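Side-chain contacts in putative alpha-galactosidase/melibiase (Bacteroides fragilis, PDB 4OGZ), which probably hydrolyses terminal, non-reducing alpha-D-galactose residues from alpha-galactosides, as a member of glycoside hydrolase family 27: residues L429-K432 and S438-R441; L114-L119 and I167-D172; K50-D55 and G59-K64; N298-N303 and A416-I421. One frame throughout, in Å; residues are numbered along the deposited sequence.

Contact 1. Residues L429-K432 and S438-R441; sequences LNVK and SLDR
Leu429 meets Leu439 through its carbonyl oxygen, which lies 4.1 Å from CD1 of that leucine, while its own side chain turns into the hydrophobic interior of the domain. At Asn430 the same methyl group comes closest: Leu439 CD1 rests 3.7 Å from Asn430 CA, against backbone rather than side chain. The side chain of Asn430 leaves the backbone away from Leu439, and its amide is occupied locally. Its OD1 receives the N-H of Lys432 in an Asx turn, 2.8 Å from Lys432 N to Asn430 OD1 and in the carbonyl plane, and its ND2 bonds to Glu428 OE2. Both amide ends are thus engaged, which should fix the rotation of the group and shape the turn. Val431 completes the shallow cradle round the leucine methyl, with its CG1 4.4 Å from Leu439 CD1 in a loose apolar contact at the exposed edge. The side chain of Leu439 starts toward 429-432; with CG opposite the carbonyl carbon (chi1 -61°) and CD1 extended beyond it, the methyl reaches the backbone of Asn430. No hydrogen bond crosses, so van der Waals contact of this methyl is what joins the segments. They are the ends of the connection between strands 425-429 and 442-444 in the C-terminal beta-sandwich domain. Leu429 packs on Phe470, Trp458 and Val460, Leu439 lies on Cys472 of strand 467-472, and Asp440 and Arg441 form a classic beta bulge opposite Lys473.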
loop_
_atom_site.group_PDB
_atom_site.type_symbol
_atom_site.label_atom_id
_atom_site.label_comp_id
_atom_site.label_asym_id
_atom_site.label_seq_id
_atom_site.Cartn_x
_atom_site.Cartn_y
_atom_site.Cartn_z
ATOM N N LEU A 429 -18.670 23.643 -5.329
ATOM C CA LEU A 429 -18.666 22.451 -6.146
ATOM C C LEU A 429 -19.872 22.535 -7.045
ATOM O O LEU A 429 -20.973 22.771 -6.570
ATOM C CB LEU A 429 -18.734 21.230 -5.264
ATOM C CG LEU A 429 -18.122 19.930 -5.707
ATOM C CD1 LEU A 429 -16.715 20.173 -6.244
ATOM C CD2 LEU A 429 -18.097 18.956 -4.531
ATOM N N ASN A 430 -19.638 22.425 -8.349
ATOM C CA ASN A 430 -20.700 22.530 -9.331
ATOM C C ASN A 430 -20.269 21.700 -10.520
ATOM O O ASN A 430 -19.170 21.129 -10.496
ATOM C CB ASN A 430 -21.000 23.997 -9.693
ATOM C CG ASN A 430 -19.801 24.739 -10.284
ATOM O OD1 ASN A 430 -19.215 24.340 -11.294
ATOM N ND2 ASN A 430 -19.470 25.858 -9.687
ATOM N N VAL A 431 -21.092 21.633 -11.567
ATOM C CA VAL A 431 -20.785 20.715 -12.652
ATOM C C VAL A 431 -19.664 21.205 -13.556
ATOM O O VAL A 431 -19.245 20.487 -14.447
ATOM C CB VAL A 431 -22.046 20.383 -13.529
ATOM C CG1 VAL A 431 -23.110 19.748 -12.646
ATOM C CG2 VAL A 431 -22.581 21.597 -14.248
ATOM N N LYS A 432 -19.186 22.425 -13.333
ATOM C CA LYS A 432 -17.999 22.940 -14.042
ATOM C C LYS A 432 -16.718 22.982 -13.185
ATOM O O LYS A 432 -15.716 23.503 -13.606
ATOM C CB LYS A 432 -18.334 24.299 -14.598
ATOM C CG LYS A 432 -19.300 24.162 -15.763
ATOM C CD LYS A 432 -19.449 25.455 -16.544
ATOM C CE LYS A 432 -20.516 25.265 -17.592
ATOM N NZ LYS A 432 -20.651 26.496 -18.401
ATOM N N SER A 438 -20.796 14.896 -12.632
ATOM C CA SER A 438 -22.230 14.913 -12.409
ATOM C C SER A 438 -22.478 14.931 -10.927
ATOM O O SER A 438 -21.824 14.183 -10.176
ATOM C CB SER A 438 -22.879 13.661 -12.964
ATOM O OG SER A 438 -24.251 13.647 -12.593
ATOM N N LEU A 439 -23.458 15.716 -10.505
ATOM C CA LEU A 439 -23.789 15.804 -9.092
ATOM C C LEU A 439 -25.224 15.362 -8.802
ATOM O O LEU A 439 -25.823 15.800 -7.830
ATOM C CB LEU A 439 -23.554 17.239 -8.603
ATOM C CG LEU A 439 -22.104 17.721 -8.726
ATOM C CD1 LEU A 439 -21.993 19.222 -8.436
ATOM C CD2 LEU A 439 -21.165 16.922 -7.810
ATOM N N ASP A 440 -25.799 14.505 -9.633
ATOM C CA ASP A 440 -27.158 14.065 -9.355
ATOM C C ASP A 440 -27.232 13.130 -8.141
ATOM O O ASP A 440 -28.205 13.155 -7.414
ATOM C CB ASP A 440 -27.759 13.410 -10.591
ATOM C CG ASP A 440 -27.880 14.387 -11.759
ATOM O OD1 ASP A 440 -28.052 15.609 -11.544
ATOM O OD2 ASP A 440 -27.792 13.924 -12.903
ATOM N N ARG A 441 -26.188 12.334 -7.924
ATOM C CA ARG A 441 -26.120 11.430 -6.826
ATOM C C ARG A 441 -24.737 11.517 -6.197
ATOM O O ARG A 441 -23.729 11.225 -6.845
ATOM C CB ARG A 441 -26.387 10.015 -7.317
ATOM C CG ARG A 441 -26.629 9.046 -6.183
ATOM C CD ARG A 441 -26.864 7.643 -6.702
ATOM N NE ARG A 441 -27.403 6.774 -5.654
ATOM C CZ ARG A 441 -26.682 6.132 -4.735
ATOM N NH1 ARG A 441 -25.355 6.236 -4.703
ATOM N NH2 ARG A 441 -27.301 5.377 -3.837
#

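Contact 2. Residues L114-L119 and I167-D172; sequences LTEELL and IKYVAD
The carboxylate of Glu116 is held at both oxygens: OE2 forms a salt bridge with NH2 of Arg165, and OE1, which also has a hydrogen bond, lies 3.8 Å from CD1 of Tyr169. Carboxylate and tyrosine ring are inclined by only 22°, yet the oxygen approaches the ring obliquely. Arg165 also makes a cation-pi contact with Tyr169, so acid, ring and guanidinium form one cluster. Glu116 reaches it with CG roughly opposite its backbone N (chi1 158°) and the chain extended from there, and on the way its CG passes 4.3 Å from CG2 of Val170. Helices 116-128 and 166-176 follow the neighbouring parallel strands 102-105 and 138-140 of the TIM barrel, and this contact joins the first turn of the earlier helix to its neighbour. Next to the polar cluster the interface is apolar and buried: CG1 of Val170 lies 4.1 Å from CB of Leu119, one turn of helix beyond the level of Glu116. Thr115 caps the start of helix 116-128, its OG1 accepting from Leu118 N at 3.0 Å. On the exposed flank of the other helix, Lys168 NZ and Asp172 OD1 form a salt bridge of 2.7 Å that uses the syn lone pair of the carboxylate oxygen.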
loop_
_atom_site.group_PDB
_atom_site.type_symbol
_atom_site.label_atom_id
_atom_site.label_comp_id
_atom_site.label_asym_id
_atom_site.label_seq_id
_atom_site.Cartn_x
_atom_site.Cartn_y
_atom_site.Cartn_z
ATOM N N LEU A 114 13.327 -4.029 15.532
ATOM C CA LEU A 114 12.677 -5.168 14.922
ATOM C C LEU A 114 12.896 -6.435 15.700
ATOM O O LEU A 114 14.014 -6.702 16.126
ATOM C CB LEU A 114 13.342 -5.434 13.602
ATOM C CG LEU A 114 13.099 -4.623 12.367
ATOM C CD1 LEU A 114 14.190 -4.993 11.391
ATOM C CD2 LEU A 114 11.734 -4.972 11.835
ATOM N N THR A 115 11.872 -7.265 15.811
ATOM C CA THR A 115 12.031 -8.625 16.296
ATOM C C THR A 115 11.047 -9.523 15.591
ATOM O O THR A 115 10.115 -9.042 14.938
ATOM C CB THR A 115 11.766 -8.779 17.809
ATOM O OG1 THR A 115 10.412 -8.400 18.070
ATOM C CG2 THR A 115 12.691 -7.907 18.602
ATOM N N GLU A 116 11.339 -10.821 15.645
ATOM C CA GLU A 116 10.464 -11.863 15.109
ATOM C C GLU A 116 9.083 -11.731 15.771
ATOM O O GLU A 116 8.055 -11.791 15.108
ATOM C CB GLU A 116 11.077 -13.265 15.328
ATOM C CG GLU A 116 10.043 -14.397 15.287
ATOM C CD GLU A 116 10.457 -15.791 15.737
ATOM O OE1 GLU A 116 11.151 -16.512 14.986
ATOM O OE2 GLU A 116 9.980 -16.234 16.815
ATOM N N GLU A 117 9.107 -11.481 17.090
ATOM C CA GLU A 117 7.921 -11.287 17.912
ATOM C C GLU A 117 7.035 -10.163 17.401
ATOM O O GLU A 117 5.825 -10.279 17.419
ATOM C CB GLU A 117 8.319 -11.012 19.385
ATOM C CG GLU A 117 8.838 -12.235 20.160
ATOM C CD GLU A 117 10.289 -12.656 19.845
ATOM O OE1 GLU A 117 11.064 -11.810 19.303
ATOM O OE2 GLU A 117 10.643 -13.853 20.135
ATOM N N LEU A 118 7.649 -9.058 17.004
ATOM C CA LEU A 118 6.922 -7.902 16.519
ATOM C C LEU A 118 6.169 -8.282 15.235
ATOM O O LEU A 118 4.983 -7.956 15.059
ATOM C CB LEU A 118 7.872 -6.738 16.202
ATOM C CG LEU A 118 7.237 -5.522 15.481
ATOM C CD1 LEU A 118 6.199 -4.796 16.350
ATOM C CD2 LEU A 118 8.290 -4.525 15.001
ATOM N N LEU A 119 6.885 -8.952 14.347
ATOM C CA LEU A 119 6.327 -9.329 13.045
ATOM C C LEU A 119 5.157 -10.296 13.203
ATOM O O LEU A 119 4.103 -10.030 12.645
ATOM C CB LEU A 119 7.391 -9.900 12.115
ATOM C CG LEU A 119 8.258 -8.924 11.300
ATOM C CD1 LEU A 119 7.579 -8.476 10.021
ATOM C CD2 LEU A 119 8.668 -7.655 12.045
ATOM N N ILE A 167 14.510 -15.546 8.682
ATOM C CA ILE A 167 13.490 -14.807 7.975
ATOM C C ILE A 167 12.416 -15.747 7.433
ATOM O O ILE A 167 11.221 -15.445 7.526
ATOM C CB ILE A 167 14.132 -13.981 6.837
ATOM C CG1 ILE A 167 15.041 -12.916 7.440
ATOM C CG2 ILE A 167 13.088 -13.352 5.925
ATOM C CD1 ILE A 167 14.337 -11.920 8.325
ATOM N N LYS A 168 12.817 -16.885 6.898
ATOM C CA LYS A 168 11.830 -17.822 6.326
ATOM C C LYS A 168 10.753 -18.223 7.351
ATOM O O LYS A 168 9.565 -18.404 7.036
ATOM C CB LYS A 168 12.498 -19.080 5.829
ATOM C CG LYS A 168 11.518 -19.900 5.001
ATOM C CD LYS A 168 12.060 -21.258 4.705
ATOM C CE LYS A 168 11.255 -21.924 3.628
ATOM N NZ LYS A 168 9.828 -21.979 3.967
ATOM N N TYR A 169 11.169 -18.370 8.601
ATOM C CA TYR A 169 10.193 -18.652 9.626
ATOM C C TYR A 169 9.053 -17.633 9.658
ATOM O O TYR A 169 7.893 -18.001 9.843
ATOM C CB TYR A 169 10.858 -18.715 11.000
ATOM C CG TYR A 169 9.906 -19.330 11.997
ATOM C CD1 TYR A 169 8.976 -18.560 12.656
ATOM C CD2 TYR A 169 9.898 -20.710 12.231
ATOM C CE1 TYR A 169 8.099 -19.122 13.573
ATOM C CE2 TYR A 169 9.033 -21.271 13.136
ATOM C CZ TYR A 169 8.117 -20.476 13.778
ATOM O OH TYR A 169 7.270 -21.071 14.689
ATOM N N VAL A 170 9.403 -16.361 9.548
ATOM C CA VAL A 170 8.447 -15.287 9.547
ATOM C C VAL A 170 7.610 -15.321 8.256
ATOM O O VAL A 170 6.410 -15.205 8.280
ATOM C CB VAL A 170 9.150 -13.972 9.611
ATOM C CG1 VAL A 170 8.184 -12.837 9.364
ATOM C CG2 VAL A 170 9.803 -13.837 11.024
ATOM N N ALA A 171 8.291 -15.485 7.162
ATOM C CA ALA A 171 7.585 -15.639 5.907
ATOM C C ALA A 171 6.533 -16.744 6.018
ATOM O O ALA A 171 5.401 -16.566 5.589
ATOM C CB ALA A 171 8.561 -15.915 4.807
ATOM N N ASP A 172 6.930 -17.900 6.526
ATOM C CA ASP A 172 6.037 -19.049 6.596
ATOM C C ASP A 172 4.807 -18.691 7.418
ATOM O O ASP A 172 3.649 -19.001 7.048
ATOM C CB ASP A 172 6.759 -20.252 7.185
ATOM C CG ASP A 172 7.711 -20.934 6.172
ATOM O OD1 ASP A 172 7.738 -20.539 4.980
ATOM O OD2 ASP A 172 8.460 -21.854 6.577
#

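Contact 3. Residues K50-D55 and G59-K64; sequences KGLKLD and GIIKGK
Leu52, Leu54 and Ile61 make up the tightly packed side of this antiparallel hairpin. CG1 of Ile61 lies 3.9 Å from CD1 of Leu54, its partner in a non-hydrogen-bonded pair, while its other branch, CG2, sits 4.0 Å from CB of Leu52. Ile61 thus wedges between the two leucines, one branch to each. Leu54 has CG anti to its N (chi1 163°), which brings CD1 to the backbone between Gly59 and Ile60, 3.7 Å from Ile60 O. The opposite face is looser, and open to solvent at its lysines: Lys53 and Lys62, a hydrogen-bonded pair, point there, as do the partly exposed Asp55 and Ile60. Lys53 folds back along its bent chain, yet its NZ comes no nearer to Lys62 O than 3.9 Å. Between the faces the backbones are laced by a reciprocal pair of bonds, Lys53 N to Lys62 O and Lys62 N to Lys53 O, both 3.0 Å. At the open end Lys64 N reaches Gly51 O at 3.1 Å from well above the carbonyl plane, and CA of the neighbouring Gly63 makes a C-H...O contact to that oxygen at 3.2 Å. Strand 52-55 is the outermost of its four-stranded sheet in the Ig-like domain; strand 60-64 lies between it and strand 28-36, and the apolar face packs on Phe29, Trp43 and Leu88 from strands 28-36, 42-46 and 82-92.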
loop_
_atom_site.group_PDB
_atom_site.type_symbol
_atom_site.label_atom_id
_atom_site.label_comp_id
_atom_site.label_asym_id
_atom_site.label_seq_id
_atom_site.Cartn_x
_atom_site.Cartn_y
_atom_site.Cartn_z
ATOM N N LYS A 50 -6.466 -23.924 -13.174
ATOM C CA LYS A 50 -5.559 -25.024 -12.856
ATOM C C LYS A 50 -4.360 -24.590 -11.972
ATOM O O LYS A 50 -3.598 -23.701 -12.327
ATOM C CB LYS A 50 -5.027 -25.676 -14.134
ATOM C CG LYS A 50 -4.301 -26.991 -13.885
ATOM C CD LYS A 50 -3.670 -27.609 -15.134
ATOM C CE LYS A 50 -3.149 -29.011 -14.799
ATOM N NZ LYS A 50 -1.891 -29.428 -15.488
ATOM N N GLY A 51 -4.207 -25.271 -10.857
ATOM C CA GLY A 51 -3.089 -25.112 -9.985
ATOM C C GLY A 51 -3.411 -24.356 -8.724
ATOM O O GLY A 51 -2.555 -24.255 -7.855
ATOM N N LEU A 52 -4.622 -23.806 -8.626
ATOM C CA LEU A 52 -5.047 -23.092 -7.422
ATOM C C LEU A 52 -6.119 -23.883 -6.702
ATOM O O LEU A 52 -6.904 -24.603 -7.330
ATOM C CB LEU A 52 -5.563 -21.671 -7.730
ATOM C CG LEU A 52 -4.581 -20.751 -8.453
ATOM C CD1 LEU A 52 -5.193 -19.371 -8.661
ATOM C CD2 LEU A 52 -3.253 -20.631 -7.693
ATOM N N LYS A 53 -6.101 -23.774 -5.377
ATOM C CA LYS A 53 -7.057 -24.424 -4.504
ATOM C C LYS A 53 -7.454 -23.402 -3.439
ATOM O O LYS A 53 -6.643 -22.621 -3.020
ATOM C CB LYS A 53 -6.445 -25.687 -3.884
ATOM C CG LYS A 53 -6.350 -26.874 -4.847
ATOM C CD LYS A 53 -5.098 -27.741 -4.653
ATOM C CE LYS A 53 -3.819 -27.167 -5.284
ATOM N NZ LYS A 53 -2.874 -26.608 -4.269
ATOM N N LEU A 54 -8.715 -23.403 -3.042
ATOM C CA LEU A 54 -9.204 -22.563 -1.958
ATOM C C LEU A 54 -9.377 -23.397 -0.696
ATOM O O LEU A 54 -9.959 -24.444 -0.747
ATOM C CB LEU A 54 -10.545 -21.950 -2.342
ATOM C CG LEU A 54 -11.378 -21.389 -1.197
ATOM C CD1 LEU A 54 -10.758 -20.088 -0.693
ATOM C CD2 LEU A 54 -12.828 -21.206 -1.629
ATOM N N ASP A 55 -8.876 -22.918 0.432
ATOM C CA ASP A 55 -9.274 -23.486 1.719
ATOM C C ASP A 55 -10.569 -22.795 2.208
ATOM O O ASP A 55 -10.571 -21.622 2.582
ATOM C CB ASP A 55 -8.129 -23.351 2.736
ATOM C CG ASP A 55 -8.467 -23.978 4.064
ATOM O OD1 ASP A 55 -9.667 -24.203 4.321
ATOM O OD2 ASP A 55 -7.533 -24.251 4.842
ATOM N N GLY A 59 -10.297 -19.122 3.748
ATOM C CA GLY A 59 -10.459 -18.063 2.772
ATOM C C GLY A 59 -9.204 -17.815 1.961
ATOM O O GLY A 59 -9.096 -16.793 1.254
ATOM N N ILE A 60 -8.247 -18.738 2.048
ATOM C CA ILE A 60 -6.963 -18.579 1.375
ATOM C C ILE A 60 -6.933 -19.401 0.088
ATOM O O ILE A 60 -7.182 -20.608 0.123
ATOM C CB ILE A 60 -5.795 -18.973 2.310
ATOM C CG1 ILE A 60 -5.652 -17.945 3.435
ATOM C CG2 ILE A 60 -4.488 -19.012 1.568
ATOM C CD1 ILE A 60 -4.725 -18.377 4.562
ATOM N N ILE A 61 -6.632 -18.716 -1.016
ATOM C CA ILE A 61 -6.368 -19.328 -2.306
ATOM C C ILE A 61 -4.857 -19.449 -2.478
ATOM O O ILE A 61 -4.097 -18.513 -2.192
ATOM C CB ILE A 61 -6.932 -18.503 -3.451
ATOM C CG1 ILE A 61 -8.439 -18.393 -3.315
ATOM C CG2 ILE A 61 -6.614 -19.121 -4.814
ATOM C CD1 ILE A 61 -8.974 -17.222 -4.124
ATOM N N LYS A 62 -4.416 -20.640 -2.877
ATOM C CA LYS A 62 -3.010 -20.996 -2.851
ATOM C C LYS A 62 -2.706 -21.908 -4.039
ATOM O O LYS A 62 -3.514 -22.737 -4.407
ATOM C CB LYS A 62 -2.721 -21.672 -1.511
ATOM C CG LYS A 62 -1.403 -22.379 -1.387
ATOM C CD LYS A 62 -1.218 -23.015 -0.002
ATOM C CE LYS A 62 0.260 -23.423 0.312
ATOM N NZ LYS A 62 1.338 -22.367 0.330
ATOM N N GLY A 63 -1.519 -21.737 -4.609
ATOM C CA GLY A 63 -0.963 -22.688 -5.523
ATOM C C GLY A 63 -0.005 -22.030 -6.475
ATOM O O GLY A 63 0.818 -21.222 -6.095
ATOM N N LYS A 64 -0.138 -22.381 -7.749
ATOM C CA LYS A 64 0.724 -21.878 -8.776
ATOM C C LYS A 64 0.010 -22.075 -10.108
ATOM O O LYS A 64 -0.453 -23.172 -10.371
ATOM C CB LYS A 64 2.013 -22.665 -8.786
ATOM C CG LYS A 64 2.782 -22.531 -10.080
ATOM C CD LYS A 64 4.267 -22.752 -9.873
ATOM C CE LYS A 64 4.588 -24.145 -9.382
ATOM N NZ LYS A 64 6.046 -24.285 -9.124
#

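Contact 4. Residues N298-N303 and A416-I421; sequences NILEIN and ACLNRI
The backbones of helix 296-303 and strand 413-419 stay well apart here, the nearest CA atoms of the two segments, those of Leu300 and Arg420, being 10.5 Å from each other, so that side chains alone make the contact. Leu300 and Leu418 meet tip to tip: CD1 of Leu300 lies 3.6 Å from CD2 of Leu418, a close methyl-methyl contact between buried residues. Both leave their backbones toward the other segment; CG stands opposite the carbonyl carbon in Leu300 (chi1 -63°) and opposite the backbone N in Leu418 (chi1 177°). Beside them the carboxylate of Glu301 stands almost at right angles to the guanidinium of Arg420. Their planes are 82° apart, and Glu301 OE2 touches the aliphatic CD of Arg420 at 4.2 Å. The same oxygen is 4.6 Å from Arg420 NE and well out of the guanidinium plane, so opposite charges lie near one another without forming a salt bridge. Each is committed elsewhere: Glu301 OE1 binds Arg397 and Arg394, while Arg420 pairs with Asp402 and donates to the carbonyls of Ala398 and Asp399. Just where the strand gives way to loop, Asn419 OD1 accepts from Ile421 N at 2.7 Å, an Asx turn. The contact joins the TIM barrel, the probable catalytic domain, to the C-terminal beta-sandwich: helix 341-353 packs on both leucines, through Leu350 and Trp351 on Leu300 and Ser346 on Leu418, and strand 467-472 covers Leu418 from within the sheet through Cys467.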
loop_
_atom_site.group_PDB
_atom_site.type_symbol
_atom_site.label_atom_id
_atom_site.label_comp_id
_atom_site.label_asym_id
_atom_site.label_seq_id
_atom_site.Cartn_x
_atom_site.Cartn_y
_atom_site.Cartn_z
ATOM N N ASN A 298 3.780 18.768 1.584
ATOM C CA ASN A 298 4.919 18.855 0.658
ATOM C C ASN A 298 4.915 17.687 -0.315
ATOM O O ASN A 298 5.149 17.859 -1.503
ATOM C CB ASN A 298 6.223 18.905 1.448
ATOM C CG ASN A 298 6.158 19.882 2.610
ATOM O OD1 ASN A 298 5.896 19.509 3.764
ATOM N ND2 ASN A 298 6.322 21.146 2.300
ATOM N N ILE A 299 4.596 16.504 0.200
ATOM C CA ILE A 299 4.538 15.306 -0.619
ATOM C C ILE A 299 3.401 15.409 -1.655
ATOM O O ILE A 299 3.570 14.997 -2.810
ATOM C CB ILE A 299 4.451 14.037 0.262
ATOM C CG1 ILE A 299 5.783 13.836 0.993
ATOM C CG2 ILE A 299 4.161 12.805 -0.562
ATOM C CD1 ILE A 299 5.783 12.700 2.012
ATOM N N LEU A 300 2.256 15.968 -1.271
ATOM C CA LEU A 300 1.172 16.204 -2.261
ATOM C C LEU A 300 1.622 17.056 -3.451
ATOM O O LEU A 300 1.317 16.738 -4.632
ATOM C CB LEU A 300 -0.060 16.842 -1.591
ATOM C CG LEU A 300 -0.780 16.040 -0.520
ATOM C CD1 LEU A 300 -2.023 16.843 -0.119
ATOM C CD2 LEU A 300 -1.172 14.638 -0.938
ATOM N N GLU A 301 2.357 18.120 -3.154
ATOM C CA GLU A 301 2.909 19.017 -4.181
ATOM C C GLU A 301 3.762 18.245 -5.149
ATOM O O GLU A 301 3.642 18.437 -6.328
ATOM C CB GLU A 301 3.770 20.147 -3.586
ATOM C CG GLU A 301 3.101 21.046 -2.571
ATOM C CD GLU A 301 1.886 21.822 -3.098
ATOM O OE1 GLU A 301 1.741 22.016 -4.342
ATOM O OE2 GLU A 301 1.060 22.244 -2.242
ATOM N N ILE A 302 4.588 17.328 -4.653
ATOM C CA ILE A 302 5.456 16.533 -5.524
ATOM C C ILE A 302 4.675 15.560 -6.368
ATOM O O ILE A 302 4.975 15.353 -7.538
ATOM C CB ILE A 302 6.537 15.768 -4.733
ATOM C CG1 ILE A 302 7.527 16.784 -4.101
ATOM C CG2 ILE A 302 7.299 14.799 -5.634
ATOM C CD1 ILE A 302 8.300 16.278 -2.905
ATOM N N ASN A 303 3.678 14.946 -5.761
ATOM C CA ASN A 303 3.012 13.847 -6.411
ATOM C C ASN A 303 1.928 14.289 -7.397
ATOM O O ASN A 303 1.655 13.593 -8.332
ATOM C CB ASN A 303 2.436 12.890 -5.369
ATOM C CG ASN A 303 2.271 11.470 -5.926
ATOM O OD1 ASN A 303 3.006 11.072 -6.802
ATOM N ND2 ASN A 303 1.376 10.708 -5.363
ATOM N N ALA A 416 -12.186 14.919 -4.067
ATOM C CA ALA A 416 -11.711 15.278 -2.770
ATOM C C ALA A 416 -11.470 16.767 -2.733
ATOM O O ALA A 416 -10.765 17.312 -3.573
ATOM C CB ALA A 416 -10.429 14.478 -2.404
ATOM N N CYS A 417 -12.042 17.403 -1.710
ATOM C CA CYS A 417 -11.853 18.793 -1.433
ATOM C C CYS A 417 -11.020 18.882 -0.182
ATOM O O CYS A 417 -11.464 18.448 0.909
ATOM C CB CYS A 417 -13.208 19.452 -1.185
ATOM S SG CYS A 417 -14.329 19.393 -2.612
ATOM N N LEU A 418 -9.839 19.471 -0.292
ATOM C CA LEU A 418 -8.886 19.542 0.846
ATOM C C LEU A 418 -8.600 20.950 1.240
ATOM O O LEU A 418 -8.347 21.790 0.366
ATOM C CB LEU A 418 -7.586 18.894 0.425
ATOM C CG LEU A 418 -6.373 18.873 1.350
ATOM C CD1 LEU A 418 -6.663 17.990 2.542
ATOM C CD2 LEU A 418 -5.169 18.382 0.588
ATOM N N ASN A 419 -8.595 21.203 2.556
ATOM C CA ASN A 419 -8.226 22.489 3.113
ATOM C C ASN A 419 -6.789 22.405 3.509
ATOM O O ASN A 419 -6.407 21.603 4.362
ATOM C CB ASN A 419 -9.089 22.820 4.316
ATOM C CG ASN A 419 -8.757 24.153 4.953
ATOM O OD1 ASN A 419 -7.733 24.767 4.664
ATOM N ND2 ASN A 419 -9.630 24.605 5.857
ATOM N N ARG A 420 -5.974 23.236 2.894
ATOM C CA ARG A 420 -4.551 23.177 3.152
ATOM C C ARG A 420 -4.147 24.151 4.249
ATOM O O ARG A 420 -3.021 24.067 4.723
ATOM C CB ARG A 420 -3.746 23.480 1.883
ATOM C CG ARG A 420 -3.412 22.236 1.067
ATOM C CD ARG A 420 -2.502 22.551 -0.109
ATOM N NE ARG A 420 -3.304 23.146 -1.168
ATOM C CZ ARG A 420 -3.291 24.411 -1.550
ATOM N NH1 ARG A 420 -2.500 25.306 -1.001
ATOM N NH2 ARG A 420 -4.094 24.780 -2.520
ATOM N N ILE A 421 -5.037 25.055 4.657
ATOM C CA ILE A 421 -4.649 26.118 5.617
ATOM C C ILE A 421 -5.214 25.867 7.015
ATOM O O ILE A 421 -5.932 24.901 7.248
ATOM C CB ILE A 421 -5.049 27.538 5.127
ATOM C CG1 ILE A 421 -6.568 27.696 5.023
ATOM C CG2 ILE A 421 -4.388 27.849 3.796
ATOM C CD1 ILE A 421 -7.026 29.132 4.895
#

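In the fold
The four contacts sample three domains. Contact 3 is a hairpin of the Ig-like domain, held by backbone hydrogen bonds with one apolar and one more solvent-facing side; contact 2, buried between two helices of the barrel's outer layer, mixes valine and leucine packing with a carboxylate cluster. Contact 1 and the strand side of contact 4 belong to the C-terminal sandwich and touch where Leu429 CD2 lies 4.3 Å from Cys417 SG. Yet contact 1 stays within that domain, a partly buried loop contact resting on one leucine methyl, whereas contact 4 crosses to the barrel through two buried leucines and charged groups paired elsewhere. Contacts 2 and 3 approach to about 8 Å between nearest atoms without touching.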